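Local coordinates for uncharacterized protein (PDB 3KNY) that is of unknown function but folds as a two-domain, strand-rich protein and is probably exported as a lipoprotein by a gut Bacteroides, at residues W9-P14 and T209-G214; S51-N56 and K90-L95; N77-R82 and K186-A191; P139-A144 and S159-G164. All blocks are in the same frame, centred on the assembly; numbering follows the deposited sequence.

Interaction 1 of 4, residues W9-P14 and T209-G214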
loop_
_atom_site.group_PDB
_atom_site.type_symbol
_atom_site.label_atom_id
_atom_site.label_comp_id
_atom_site.label_asym_id
_atom_site.label_seq_id
_atom_site.Cartn_x
_atom_site.Cartn_y
_atom_site.Cartn_z
ATOM N N TRP A 9 9.028 -5.576 -17.493
ATOM C CA TRP A 9 8.767 -4.243 -16.939
ATOM C C TRP A 9 7.423 -4.167 -16.239
ATOM O O TRP A 9 6.438 -4.497 -16.850
ATOM C CB TRP A 9 8.711 -3.254 -18.094
ATOM C CG TRP A 9 9.997 -2.680 -18.501
ATOM C CD1 TRP A 9 10.999 -3.287 -19.213
ATOM C CD2 TRP A 9 10.422 -1.337 -18.256
ATOM N NE1 TRP A 9 12.029 -2.395 -19.408
ATOM C CE2 TRP A 9 11.697 -1.192 -18.832
ATOM C CE3 TRP A 9 9.842 -0.243 -17.599
ATOM C CZ2 TRP A 9 12.404 0.010 -18.775
ATOM C CZ3 TRP A 9 10.543 0.945 -17.542
ATOM C CH2 TRP A 9 11.811 1.064 -18.129
ATOM N N VAL A 10 7.382 -3.693 -15.002
ATOM C CA VAL A 10 6.146 -3.551 -14.241
ATOM C C VAL A 10 6.019 -2.113 -13.767
ATOM O O VAL A 10 6.977 -1.527 -13.260
ATOM C CB VAL A 10 6.133 -4.544 -13.054
ATOM C CG1 VAL A 10 5.087 -4.194 -12.068
ATOM C CG2 VAL A 10 5.924 -5.966 -13.576
ATOM N N VAL A 11 4.838 -1.538 -13.953
ATOM C CA VAL A 11 4.596 -0.127 -13.684
ATOM C C VAL A 11 3.384 0.039 -12.763
ATOM O O VAL A 11 2.742 -0.922 -12.395
ATOM C CB VAL A 11 4.375 0.658 -14.996
ATOM C CG1 VAL A 11 5.560 0.477 -15.901
ATOM C CG2 VAL A 11 3.069 0.260 -15.712
ATOM N N ASN A 12 3.065 1.278 -12.410
ATOM C CA ASN A 12 2.049 1.555 -11.425
ATOM C C ASN A 12 0.693 1.640 -12.084
ATOM O O ASN A 12 0.177 2.725 -12.353
ATOM C CB ASN A 12 2.372 2.837 -10.697
ATOM C CG ASN A 12 1.719 2.912 -9.356
ATOM O OD1 ASN A 12 1.825 1.983 -8.554
ATOM N ND2 ASN A 12 1.066 4.026 -9.078
ATOM N N GLU A 13 0.125 0.472 -12.357
ATOM C CA GLU A 13 -1.165 0.394 -12.976
ATOM C C GLU A 13 -2.025 -0.690 -12.323
ATOM O O GLU A 13 -1.541 -1.538 -11.558
ATOM C CB GLU A 13 -0.974 0.173 -14.472
ATOM C CG GLU A 13 -0.473 -1.236 -14.834
ATOM C CD GLU A 13 -0.057 -1.385 -16.307
ATOM O OE1 GLU A 13 -0.406 -0.544 -17.167
ATOM O OE2 GLU A 13 0.660 -2.359 -16.579
ATOM N N PRO A 14 -3.332 -0.668 -12.603
ATOM C CA PRO A 14 -4.214 -1.620 -11.927
ATOM C C PRO A 14 -3.903 -3.068 -12.283
ATOM O O PRO A 14 -3.493 -3.355 -13.413
ATOM C CB PRO A 14 -5.586 -1.215 -12.437
ATOM C CG PRO A 14 -5.450 0.185 -12.832
ATOM C CD PRO A 14 -4.096 0.292 -13.407
ATOM N N THR A 209 12.075 -4.743 -14.106
ATOM C CA THR A 209 12.141 -3.330 -13.782
ATOM C C THR A 209 10.815 -3.066 -13.144
ATOM O O THR A 209 9.799 -3.432 -13.709
ATOM C CB THR A 209 12.373 -2.458 -15.023
ATOM O OG1 THR A 209 13.652 -2.787 -15.557
ATOM C CG2 THR A 209 12.418 -0.999 -14.659
ATOM N N VAL A 210 10.834 -2.505 -11.937
ATOM C CA VAL A 210 9.629 -2.288 -11.159
ATOM C C VAL A 210 9.461 -0.830 -10.751
ATOM O O VAL A 210 10.331 -0.253 -10.125
ATOM C CB VAL A 210 9.638 -3.120 -9.896
ATOM C CG1 VAL A 210 8.371 -2.837 -9.076
ATOM C CG2 VAL A 210 9.775 -4.618 -10.253
ATOM N N GLN A 211 8.331 -0.235 -11.107
ATOM C CA GLN A 211 8.024 1.129 -10.701
ATOM C C GLN A 211 6.641 1.097 -10.057
ATOM O O GLN A 211 5.648 0.970 -10.771
ATOM C CB GLN A 211 8.037 2.054 -11.903
ATOM C CG GLN A 211 9.368 2.180 -12.567
ATOM C CD GLN A 211 9.300 3.014 -13.843
ATOM O OE1 GLN A 211 8.924 2.547 -14.885
ATOM N NE2 GLN A 211 9.671 4.240 -13.742
ATOM N N LYS A 212 6.577 1.204 -8.725
ATOM C CA LYS A 212 5.315 1.111 -7.985
ATOM C C LYS A 212 5.210 2.079 -6.824
ATOM O O LYS A 212 6.219 2.536 -6.318
ATOM C CB LYS A 212 5.125 -0.323 -7.450
ATOM C CG LYS A 212 5.020 -1.339 -8.551
ATOM C CD LYS A 212 3.770 -2.152 -8.495
ATOM C CE LYS A 212 3.146 -2.219 -9.838
ATOM N NZ LYS A 212 1.898 -2.983 -9.859
ATOM N N THR A 213 3.980 2.368 -6.399
ATOM C CA THR A 213 3.740 3.259 -5.274
ATOM C C THR A 213 2.658 2.681 -4.364
ATOM O O THR A 213 1.618 2.237 -4.811
ATOM C CB THR A 213 3.338 4.668 -5.738
ATOM O OG1 THR A 213 4.414 5.251 -6.486
ATOM C CG2 THR A 213 3.032 5.587 -4.563
ATOM N N GLY A 214 2.944 2.668 -3.079
ATOM C CA GLY A 214 2.011 2.249 -2.091
ATOM C C GLY A 214 1.785 3.379 -1.102
ATOM O O GLY A 214 2.726 4.107 -0.737
#
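Val10 is held between Thr209 and Gln211 by two backbone hydrogen bonds, the parallel-sheet pattern in which one residue uses its N-H and C=O on partners two apart. Val10 N donates to Thr209 O at 2.8 Å, and Val10 O receives Gln211 N at 2.9 Å. Beyond Val10 the strand gives way to an inverse gamma turn centred on Asn12, whose side chain takes over the pairing. The Asn12 CG is anti to the backbone N (chi1 -157°), which sends the amide toward the partner strand, where OD1 accepts Thr213 N at 3.1 Å, the donor lying well above the plane of the amide. Its ND2 is used by the carbonyl of Glu92, so Asn12 ties its turn to strand 204-217 and to the loop before strand 93-97.

Apolar contacts lie on both faces of the sheet. On one, the CG2 methyl of Thr209 sits 3.9 Å from the centroid of the Trp9 six-membered ring, 7° off the normal, a CH-pi contact; Trp9 has a second conformer, which makes this less certain. Gln211 OE1 approaches the rim of the same ring at CZ3. On the other face, the Lys212 chain passes beside Val10 CG1, its end less surely placed, and Tyr133 covers Val10 and Val210. Backbone bonds and one versatile amide therefore carry this edge, while long or amphipathic side chains suit its partly solvent-exposed surroundings.

Interaction 2 of 4, residues S51-N56 and K90-L95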
loop_
_atom_site.group_PDB
_atom_site.type_symbol
_atom_site.label_atom_id
_atom_site.label_comp_id
_atom_site.label_asym_id
_atom_site.label_seq_id
_atom_site.Cartn_x
_atom_site.Cartn_y
_atom_site.Cartn_z
ATOM N N SER A 51 -12.078 3.066 -6.382
ATOM C CA SER A 51 -12.026 3.471 -7.783
ATOM C C SER A 51 -10.662 4.058 -8.135
ATOM O O SER A 51 -10.397 4.330 -9.300
ATOM C CB SER A 51 -13.086 4.517 -8.070
ATOM O OG SER A 51 -12.707 5.771 -7.541
ATOM N N ARG A 52 -9.828 4.304 -7.122
ATOM C CA ARG A 52 -8.489 4.901 -7.331
ATOM C C ARG A 52 -7.357 4.155 -6.655
ATOM O O ARG A 52 -6.204 4.347 -7.038
ATOM C CB ARG A 52 -8.448 6.333 -6.804
ATOM C CG ARG A 52 -9.419 7.259 -7.466
ATOM C CD ARG A 52 -8.962 7.613 -8.855
ATOM N NE ARG A 52 -9.873 8.592 -9.410
ATOM C CZ ARG A 52 -11.042 8.296 -9.957
ATOM N NH1 ARG A 52 -11.431 7.027 -10.063
ATOM N NH2 ARG A 52 -11.821 9.279 -10.408
ATOM N N TYR A 53 -7.674 3.346 -5.646
ATOM C CA TYR A 53 -6.665 2.656 -4.848
ATOM C C TYR A 53 -6.986 1.174 -4.790
ATOM O O TYR A 53 -8.162 0.784 -4.761
ATOM C CB TYR A 53 -6.650 3.179 -3.408
ATOM C CG TYR A 53 -6.273 4.620 -3.242
ATOM C CD1 TYR A 53 -7.229 5.635 -3.340
ATOM C CD2 TYR A 53 -4.948 4.979 -2.961
ATOM C CE1 TYR A 53 -6.867 6.981 -3.176
ATOM C CE2 TYR A 53 -4.576 6.313 -2.801
ATOM C CZ TYR A 53 -5.531 7.307 -2.905
ATOM O OH TYR A 53 -5.141 8.610 -2.740
ATOM N N GLU A 54 -5.950 0.352 -4.766
ATOM C CA GLU A 54 -6.132 -1.058 -4.569
ATOM C C GLU A 54 -5.810 -1.263 -3.116
ATOM O O GLU A 54 -4.668 -1.088 -2.708
ATOM C CB GLU A 54 -5.264 -1.859 -5.520
ATOM C CG GLU A 54 -5.822 -1.772 -6.949
ATOM C CD GLU A 54 -4.899 -2.335 -8.010
ATOM O OE1 GLU A 54 -3.650 -2.148 -7.889
ATOM O OE2 GLU A 54 -5.437 -2.936 -8.976
ATOM N N ILE A 55 -6.843 -1.619 -2.347
ATOM C CA ILE A 55 -6.850 -1.490 -0.893
ATOM C C ILE A 55 -6.677 -2.821 -0.148
ATOM O O ILE A 55 -7.273 -3.831 -0.485
ATOM C CB ILE A 55 -8.178 -0.812 -0.441
ATOM C CG1 ILE A 55 -8.384 0.516 -1.186
ATOM C CG2 ILE A 55 -8.190 -0.571 1.051
ATOM C CD1 ILE A 55 -9.731 1.244 -0.919
ATOM N N ASN A 56 -5.838 -2.806 0.870
ATOM C CA ASN A 56 -5.700 -3.939 1.766
ATOM C C ASN A 56 -6.565 -3.646 2.985
ATOM O O ASN A 56 -6.315 -2.684 3.700
ATOM C CB ASN A 56 -4.244 -4.155 2.181
ATOM C CG ASN A 56 -4.097 -5.265 3.193
ATOM O OD1 ASN A 56 -4.998 -5.503 3.977
ATOM N ND2 ASN A 56 -2.963 -5.945 3.186
ATOM N N LYS A 90 -6.975 9.796 -11.334
ATOM C CA LYS A 90 -6.255 8.630 -11.892
ATOM C C LYS A 90 -5.895 7.571 -10.859
ATOM O O LYS A 90 -5.817 7.845 -9.669
ATOM C CB LYS A 90 -4.924 9.073 -12.508
ATOM C CG LYS A 90 -5.014 9.782 -13.834
ATOM C CD LYS A 90 -3.619 10.268 -14.301
ATOM C CE LYS A 90 -3.261 11.664 -13.748
ATOM N NZ LYS A 90 -4.138 12.774 -14.282
ATOM N N TYR A 91 -5.615 6.364 -11.336
ATOM C CA TYR A 91 -5.121 5.293 -10.479
ATOM C C TYR A 91 -3.930 5.786 -9.682
ATOM O O TYR A 91 -3.004 6.312 -10.263
ATOM C CB TYR A 91 -4.651 4.111 -11.310
ATOM C CG TYR A 91 -4.004 3.028 -10.473
ATOM C CD1 TYR A 91 -4.767 2.208 -9.653
ATOM C CD2 TYR A 91 -2.633 2.841 -10.485
ATOM C CE1 TYR A 91 -4.179 1.237 -8.888
ATOM C CE2 TYR A 91 -2.036 1.873 -9.717
ATOM C CZ TYR A 91 -2.811 1.055 -8.933
ATOM O OH TYR A 91 -2.212 0.080 -8.162
ATOM N N GLU A 92 -3.964 5.581 -8.368
ATOM C CA GLU A 92 -2.952 6.087 -7.421
ATOM C C GLU A 92 -1.884 5.047 -7.090
ATOM O O GLU A 92 -0.691 5.318 -7.191
ATOM C CB GLU A 92 -3.642 6.465 -6.099
ATOM C CG GLU A 92 -4.351 7.786 -6.128
ATOM C CD GLU A 92 -3.410 8.926 -5.876
ATOM O OE1 GLU A 92 -3.110 9.231 -4.688
ATOM O OE2 GLU A 92 -2.968 9.502 -6.885
ATOM N N GLY A 93 -2.342 3.878 -6.643
ATOM C CA GLY A 93 -1.480 2.774 -6.262
ATOM C C GLY A 93 -2.151 1.931 -5.192
ATOM O O GLY A 93 -3.369 1.929 -5.071
ATOM N N PHE A 94 -1.353 1.236 -4.398
ATOM C CA PHE A 94 -1.864 0.444 -3.290
ATOM C C PHE A 94 -2.146 1.309 -2.061
ATOM O O PHE A 94 -1.661 2.445 -1.996
ATOM C CB PHE A 94 -0.869 -0.632 -2.952
ATOM C CG PHE A 94 -0.534 -1.511 -4.113
ATOM C CD1 PHE A 94 -1.475 -2.388 -4.619
ATOM C CD2 PHE A 94 0.722 -1.452 -4.716
ATOM C CE1 PHE A 94 -1.187 -3.212 -5.693
ATOM C CE2 PHE A 94 1.034 -2.287 -5.802
ATOM C CZ PHE A 94 0.067 -3.172 -6.290
ATOM N N LEU A 95 -2.968 0.788 -1.130
ATOM C CA LEU A 95 -3.282 1.458 0.141
ATOM C C LEU A 95 -3.334 0.455 1.300
ATOM O O LEU A 95 -3.943 -0.594 1.166
ATOM C CB LEU A 95 -4.615 2.197 0.046
ATOM C CG LEU A 95 -5.048 3.058 1.241
ATOM C CD1 LEU A 95 -4.087 4.213 1.407
ATOM C CD2 LEU A 95 -6.507 3.565 1.074
#
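Tyr53 carries Glu92 over one face of its ring: the CB of Glu92 lies 3.8 Å from the ring centroid as a CH-pi contact, displaced toward the rim, while the carbonyl O of Phe94 approaches the ring edge. The ring of Tyr91 has Gly93 N over one face, offset toward its rim, and meets Glu54 at its edge, where OH donates to Glu54 OE1 at 2.7 Å. The carboxylate stands at 80° to this ring and is met from above its own plane. Tyr91 OH also lies over the centre of the Phe94 ring, 4.2 Å above its plane. Glu54 suits this buried place because both oxygens are used, OE2 receiving Met15 N. Glu92 turns its OE1 to a salt bridge with Lys186.

Between these two faces the backbones run parallel. Glu92 N binds Arg52 O at 2.9 Å, Glu54 N binds Gly93 O at 3.0 Å, and Asn56 N reaches Leu95 O at 2.9 Å. Among them Gly93 adopts phi 151° and psi -155°, where a side chain would press on the preceding carbonyl; glycine has none.

The two strands belong to a beta-alpha-beta unit whose connecting helix 66-84 packs on Tyr53 and Arg52. Met49 of helix 40-49 covers Ile55 and Leu95 on the same face as Tyr53, and strand 204-217 continues the sheet beside strand 93-97.

Interaction 3 of 4, residues N77-R82 and K186-A191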
loop_
_atom_site.group_PDB
_atom_site.type_symbol
_atom_site.label_atom_id
_atom_site.label_comp_id
_atom_site.label_asym_id
_atom_site.label_seq_id
_atom_site.Cartn_x
_atom_site.Cartn_y
_atom_site.Cartn_z
ATOM N N ASN A 77 -12.501 10.311 4.052
ATOM C CA ASN A 77 -13.530 11.275 3.667
ATOM C C ASN A 77 -12.923 12.388 2.836
ATOM O O ASN A 77 -13.432 12.752 1.770
ATOM C CB ASN A 77 -14.234 11.882 4.889
ATOM C CG ASN A 77 -15.492 12.637 4.503
ATOM O OD1 ASN A 77 -16.471 12.027 4.084
ATOM N ND2 ASN A 77 -15.466 13.963 4.609
ATOM N N ASN A 78 -11.823 12.912 3.346
ATOM C CA ASN A 78 -11.072 13.960 2.690
ATOM C C ASN A 78 -10.602 13.509 1.304
ATOM O O ASN A 78 -10.766 14.234 0.323
ATOM C CB ASN A 78 -9.914 14.354 3.618
ATOM C CG ASN A 78 -8.779 15.016 2.903
ATOM O OD1 ASN A 78 -8.910 16.165 2.466
ATOM N ND2 ASN A 78 -7.631 14.300 2.788
ATOM N N ILE A 79 -10.046 12.302 1.216
ATOM C CA ILE A 79 -9.570 11.785 -0.072
ATOM C C ILE A 79 -10.736 11.632 -1.069
ATOM O O ILE A 79 -10.618 12.017 -2.234
ATOM C CB ILE A 79 -8.780 10.432 0.089
ATOM C CG1 ILE A 79 -7.485 10.674 0.879
ATOM C CG2 ILE A 79 -8.456 9.825 -1.274
ATOM C CD1 ILE A 79 -6.872 9.438 1.515
ATOM N N CYS A 80 -11.862 11.090 -0.598
ATOM C CA CYS A 80 -13.052 10.915 -1.435
ATOM C C CYS A 80 -13.544 12.240 -1.991
ATOM O O CYS A 80 -13.965 12.335 -3.144
ATOM C CB CYS A 80 -14.172 10.286 -0.625
ATOM S SG CYS A 80 -14.004 8.516 -0.352
ATOM N N GLU A 81 -13.502 13.266 -1.157
ATOM C CA GLU A 81 -13.858 14.591 -1.608
ATOM C C GLU A 81 -13.011 15.028 -2.792
ATOM O O GLU A 81 -13.522 15.645 -3.728
ATOM C CB GLU A 81 -13.733 15.599 -0.470
ATOM C CG GLU A 81 -14.048 17.039 -0.892
ATOM C CD GLU A 81 -14.743 17.832 0.190
ATOM O OE1 GLU A 81 -14.908 17.296 1.314
ATOM O OE2 GLU A 81 -15.145 18.988 -0.094
ATOM N N ARG A 82 -11.723 14.701 -2.757
ATOM C CA ARG A 82 -10.833 15.046 -3.862
ATOM C C ARG A 82 -11.081 14.186 -5.079
ATOM O O ARG A 82 -10.960 14.667 -6.203
ATOM C CB ARG A 82 -9.387 14.935 -3.422
ATOM C CG ARG A 82 -9.088 15.930 -2.348
ATOM C CD ARG A 82 -8.037 15.462 -1.390
ATOM N NE ARG A 82 -7.772 16.554 -0.469
ATOM C CZ ARG A 82 -7.013 17.607 -0.758
ATOM N NH1 ARG A 82 -6.406 17.713 -1.935
ATOM N NH2 ARG A 82 -6.849 18.559 0.141
ATOM N N LYS A 186 -3.483 14.763 1.096
ATOM C CA LYS A 186 -4.129 13.458 1.188
ATOM C C LYS A 186 -3.971 12.863 2.576
ATOM O O LYS A 186 -4.717 11.963 2.940
ATOM C CB LYS A 186 -3.525 12.492 0.175
ATOM C CG LYS A 186 -3.513 12.996 -1.260
ATOM C CD LYS A 186 -3.099 11.887 -2.172
ATOM C CE LYS A 186 -2.795 12.342 -3.571
ATOM N NZ LYS A 186 -1.886 11.348 -4.173
ATOM N N LYS A 187 -2.993 13.361 3.336
ATOM C CA LYS A 187 -2.690 12.870 4.687
ATOM C C LYS A 187 -2.299 11.388 4.654
ATOM O O LYS A 187 -2.709 10.608 5.508
ATOM C CB LYS A 187 -3.861 13.141 5.638
ATOM C CG LYS A 187 -4.260 14.640 5.691
ATOM C CD LYS A 187 -5.584 14.909 6.457
ATOM C CE LYS A 187 -6.201 16.259 6.066
ATOM N NZ LYS A 187 -5.135 17.284 5.767
ATOM N N LEU A 188 -1.501 11.025 3.644
ATOM C CA LEU A 188 -0.981 9.664 3.463
ATOM C C LEU A 188 0.549 9.657 3.430
ATOM O O LEU A 188 1.168 10.662 3.078
ATOM C CB LEU A 188 -1.472 9.093 2.127
ATOM C CG LEU A 188 -2.969 8.908 1.919
ATOM C CD1 LEU A 188 -3.225 8.438 0.480
ATOM C CD2 LEU A 188 -3.512 7.912 2.925
ATOM N N ILE A 189 1.146 8.517 3.774
ATOM C CA ILE A 189 2.566 8.273 3.528
ATOM C C ILE A 189 2.634 7.575 2.185
ATOM O O ILE A 189 1.870 6.676 1.970
ATOM C CB ILE A 189 3.178 7.378 4.612
ATOM C CG1 ILE A 189 3.123 8.086 5.979
ATOM C CG2 ILE A 189 4.617 7.035 4.301
ATOM C CD1 ILE A 189 3.493 7.190 7.172
ATOM N N ALA A 190 3.508 8.036 1.275
ATOM C CA ALA A 190 3.716 7.443 -0.070
ATOM C C ALA A 190 5.089 6.851 -0.104
ATOM O O ALA A 190 6.040 7.549 0.186
ATOM C CB ALA A 190 3.633 8.489 -1.172
ATOM N N ALA A 191 5.192 5.570 -0.455
ATOM C CA ALA A 191 6.476 4.881 -0.593
ATOM C C ALA A 191 6.533 4.380 -2.038
ATOM O O ALA A 191 5.562 3.785 -2.531
ATOM C CB ALA A 191 6.591 3.696 0.410
#
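Ile79, on helix 66-84, faces the turn at Lys186 with 5.8 Å between their CA atoms, and no hydrogen bond joins the two segments. The turn leads into strand 188-201 through a G1 beta bulge, in which Lys187 and Leu188 both face Asp183. Lys187 takes the left-handed backbone angles of the bulge (phi 61°, psi 41°).

Ile79 and Leu188 reach toward each other tip to tip. The CD1 methyl of Ile79 lies 3.9 Å from Leu188 CD1, and it also rests against the Lys186 carbonyl O at 3.6 Å. In the isoleucine, chi1 -65° sets the CG1 branch, which carries CD1, on the side of Leu188. Both residues are buried, as suits two branched aliphatic chains closing an apolar seam. Next to Ile79 on the helix, Asn78 provides the polar margin. Its OD1 accepts Arg82 NE at 3.2 Å and lies in the guanidinium plane, though NE stands above the plane of the amide; with ND2 donating to the Asp185 carbonyl, both ends of the amide are held. Lys187 lays its CE 4.1 Å from Asn78 ND2, a loose approach at the solvent-facing margin. The side chain of Lys186 leads away from the helix, toward Glu92.

Ile79 is packed as well on Met49 of helix 40-49 and on Tyr53. Leu188 meets Tyr53 too, and touches Phe215 and Ile217 of strand 204-217, so the contact lays helix 66-84 against the start of strand 188-201 in the mixed sheet.

Interaction 4 of 4, residues P139-A144 and S159-G164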
loop_
_atom_site.group_PDB
_atom_site.type_symbol
_atom_site.label_atom_id
_atom_site.label_comp_id
_atom_site.label_asym_id
_atom_site.label_seq_id
_atom_site.Cartn_x
_atom_site.Cartn_y
_atom_site.Cartn_z
ATOM N N PRO A 139 9.079 -13.939 -5.449
ATOM C CA PRO A 139 9.871 -12.831 -4.967
ATOM C C PRO A 139 9.094 -11.521 -4.931
ATOM O O PRO A 139 8.261 -11.266 -5.789
ATOM C CB PRO A 139 11.004 -12.778 -5.985
ATOM C CG PRO A 139 11.192 -14.174 -6.346
ATOM C CD PRO A 139 9.808 -14.690 -6.481
ATOM N N TYR A 140 9.380 -10.701 -3.930
ATOM C CA TYR A 140 8.596 -9.505 -3.680
ATOM C C TYR A 140 9.483 -8.299 -3.351
ATOM O O TYR A 140 10.626 -8.460 -2.955
ATOM C CB TYR A 140 7.624 -9.770 -2.512
ATOM C CG TYR A 140 8.303 -10.170 -1.219
ATOM C CD1 TYR A 140 9.076 -9.251 -0.496
ATOM C CD2 TYR A 140 8.195 -11.469 -0.713
ATOM C CE1 TYR A 140 9.733 -9.613 0.699
ATOM C CE2 TYR A 140 8.857 -11.843 0.483
ATOM C CZ TYR A 140 9.614 -10.902 1.170
ATOM O OH TYR A 140 10.244 -11.225 2.333
ATOM N N ILE A 141 8.940 -7.098 -3.512
ATOM C CA ILE A 141 9.585 -5.881 -3.023
ATOM C C ILE A 141 8.643 -5.257 -2.012
ATOM O O ILE A 141 7.488 -4.940 -2.344
ATOM C CB ILE A 141 9.817 -4.837 -4.117
ATOM C CG1 ILE A 141 10.727 -5.378 -5.227
ATOM C CG2 ILE A 141 10.385 -3.566 -3.496
ATOM C CD1 ILE A 141 10.723 -4.470 -6.485
ATOM N N LYS A 142 9.127 -5.087 -0.786
ATOM C CA LYS A 142 8.353 -4.447 0.266
ATOM C C LYS A 142 8.992 -3.150 0.755
ATOM O O LYS A 142 10.213 -2.994 0.681
ATOM C CB LYS A 142 8.228 -5.402 1.446
ATOM C CG LYS A 142 7.340 -6.571 1.130
ATOM C CD LYS A 142 7.115 -7.457 2.323
ATOM C CE LYS A 142 6.274 -8.671 1.934
ATOM N NZ LYS A 142 5.586 -9.217 3.136
ATOM N N ALA A 143 8.165 -2.249 1.281
ATOM C CA ALA A 143 8.608 -0.987 1.898
ATOM C C ALA A 143 8.200 -1.015 3.373
ATOM O O ALA A 143 7.123 -1.520 3.709
ATOM C CB ALA A 143 7.986 0.227 1.179
ATOM N N ALA A 144 9.079 -0.530 4.253
ATOM C CA ALA A 144 8.785 -0.354 5.692
ATOM C C ALA A 144 9.169 1.084 6.080
ATOM O O ALA A 144 10.095 1.632 5.555
ATOM C CB ALA A 144 9.539 -1.339 6.516
ATOM N N SER A 159 13.208 4.636 6.715
ATOM C CA SER A 159 12.508 4.135 5.544
ATOM C C SER A 159 13.326 3.039 4.900
ATOM O O SER A 159 14.521 3.206 4.783
ATOM C CB SER A 159 12.365 5.282 4.575
ATOM O OG SER A 159 12.009 4.823 3.292
ATOM N N SER A 160 12.699 1.923 4.503
ATOM C CA SER A 160 13.417 0.794 3.913
ATOM C C SER A 160 12.671 0.142 2.809
ATOM O O SER A 160 11.445 0.092 2.826
ATOM C CB SER A 160 13.682 -0.288 4.932
ATOM O OG SER A 160 14.254 0.269 6.086
ATOM N N VAL A 161 13.431 -0.398 1.862
ATOM C CA VAL A 161 12.896 -1.193 0.784
ATOM C C VAL A 161 13.653 -2.466 0.851
ATOM O O VAL A 161 14.855 -2.459 0.969
ATOM C CB VAL A 161 13.087 -0.561 -0.564
ATOM C CG1 VAL A 161 12.636 -1.525 -1.633
ATOM C CG2 VAL A 161 12.266 0.726 -0.640
ATOM N N TYR A 162 12.952 -3.573 0.855
ATOM C CA TYR A 162 13.632 -4.858 0.910
ATOM C C TYR A 162 12.932 -5.898 0.067
ATOM O O TYR A 162 11.770 -5.741 -0.364
ATOM C CB TYR A 162 13.774 -5.341 2.339
ATOM C CG TYR A 162 12.474 -5.491 3.048
ATOM C CD1 TYR A 162 11.832 -4.398 3.599
ATOM C CD2 TYR A 162 11.895 -6.731 3.202
ATOM C CE1 TYR A 162 10.634 -4.544 4.277
ATOM C CE2 TYR A 162 10.704 -6.889 3.873
ATOM C CZ TYR A 162 10.075 -5.797 4.402
ATOM O OH TYR A 162 8.888 -5.973 5.065
ATOM N N THR A 163 13.661 -6.976 -0.144
ATOM C CA THR A 163 13.241 -7.986 -1.046
ATOM C C THR A 163 13.383 -9.329 -0.365
ATOM O O THR A 163 14.036 -9.452 0.647
ATOM C CB THR A 163 14.065 -7.862 -2.318
ATOM O OG1 THR A 163 13.526 -8.717 -3.313
ATOM C CG2 THR A 163 15.519 -8.216 -2.064
ATOM N N GLY A 164 12.739 -10.338 -0.915
ATOM C CA GLY A 164 12.768 -11.680 -0.349
ATOM C C GLY A 164 11.830 -12.580 -1.131
ATOM O O GLY A 164 11.273 -12.184 -2.172
#
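Lys142 and Tyr162 form a hydrogen-bonded pair near the open end of a beta hairpin, strands 140-149 and 154-164: Lys142 N donates to Tyr162 O and Tyr162 N to Lys142 O, each at 2.8 Å. Ala144 and Ser160 repeat the ring of two bonds. At the other end Tyr140 N binds Gly164 O at 3.0 Å, but the return bond from Gly164 N is weak. Tyr140 O is compensated by the hydroxyl of Thr163, whose OG1, anti to the backbone N (chi1 -171°), donates to it at 2.9 Å.

Outward from this ladder, two aromatic rings lie across the strands on the face that carries Lys142. Tyr140 holds its CG between the backbone N and carbonyl carbon (chi1 59°), and its ring lies over Gly164, whose CA is 4.0 Å from the centroid; lacking a side chain, glycine lets the ring come down over the backbone. The opposite face of this ring is met by Lys142 CE. Tyr162 covers the same lysine, with Lys142 CB 3.8 Å from its ring centroid, while Ala144 CB comes at the ring edge; a small methyl fits there. The other face turns toward strands 177-183 and 188-201, Val161 touching Ser178 and Thr163 touching Leu197. There the Ile141 CG2 methyl meets Val161 CG1 at 3.6 Å.

Interactions 1 and 2 share one mixed sheet, where strands 204-217 and 93-97 are neighbours; both are parallel pairings, but 1 is a surface edge resting on the backbone and an asparagine, whereas 2, nearer the centre of the chain, buries a carboxylate and a tyrosine. Interaction 3 brings in the crossover helix of interaction 2 and rests on aliphatic tips, with no hydrogen bond between its segments; the Glu92–Lys186 salt bridge links the two. Interaction 4 belongs to the separate antiparallel sheet, is richest in backbone bonds, and meets the mixed sheet through small apolar contacts: Ile141 with Val210 of interaction 1, and Ala143 with Ala191 of interaction 3.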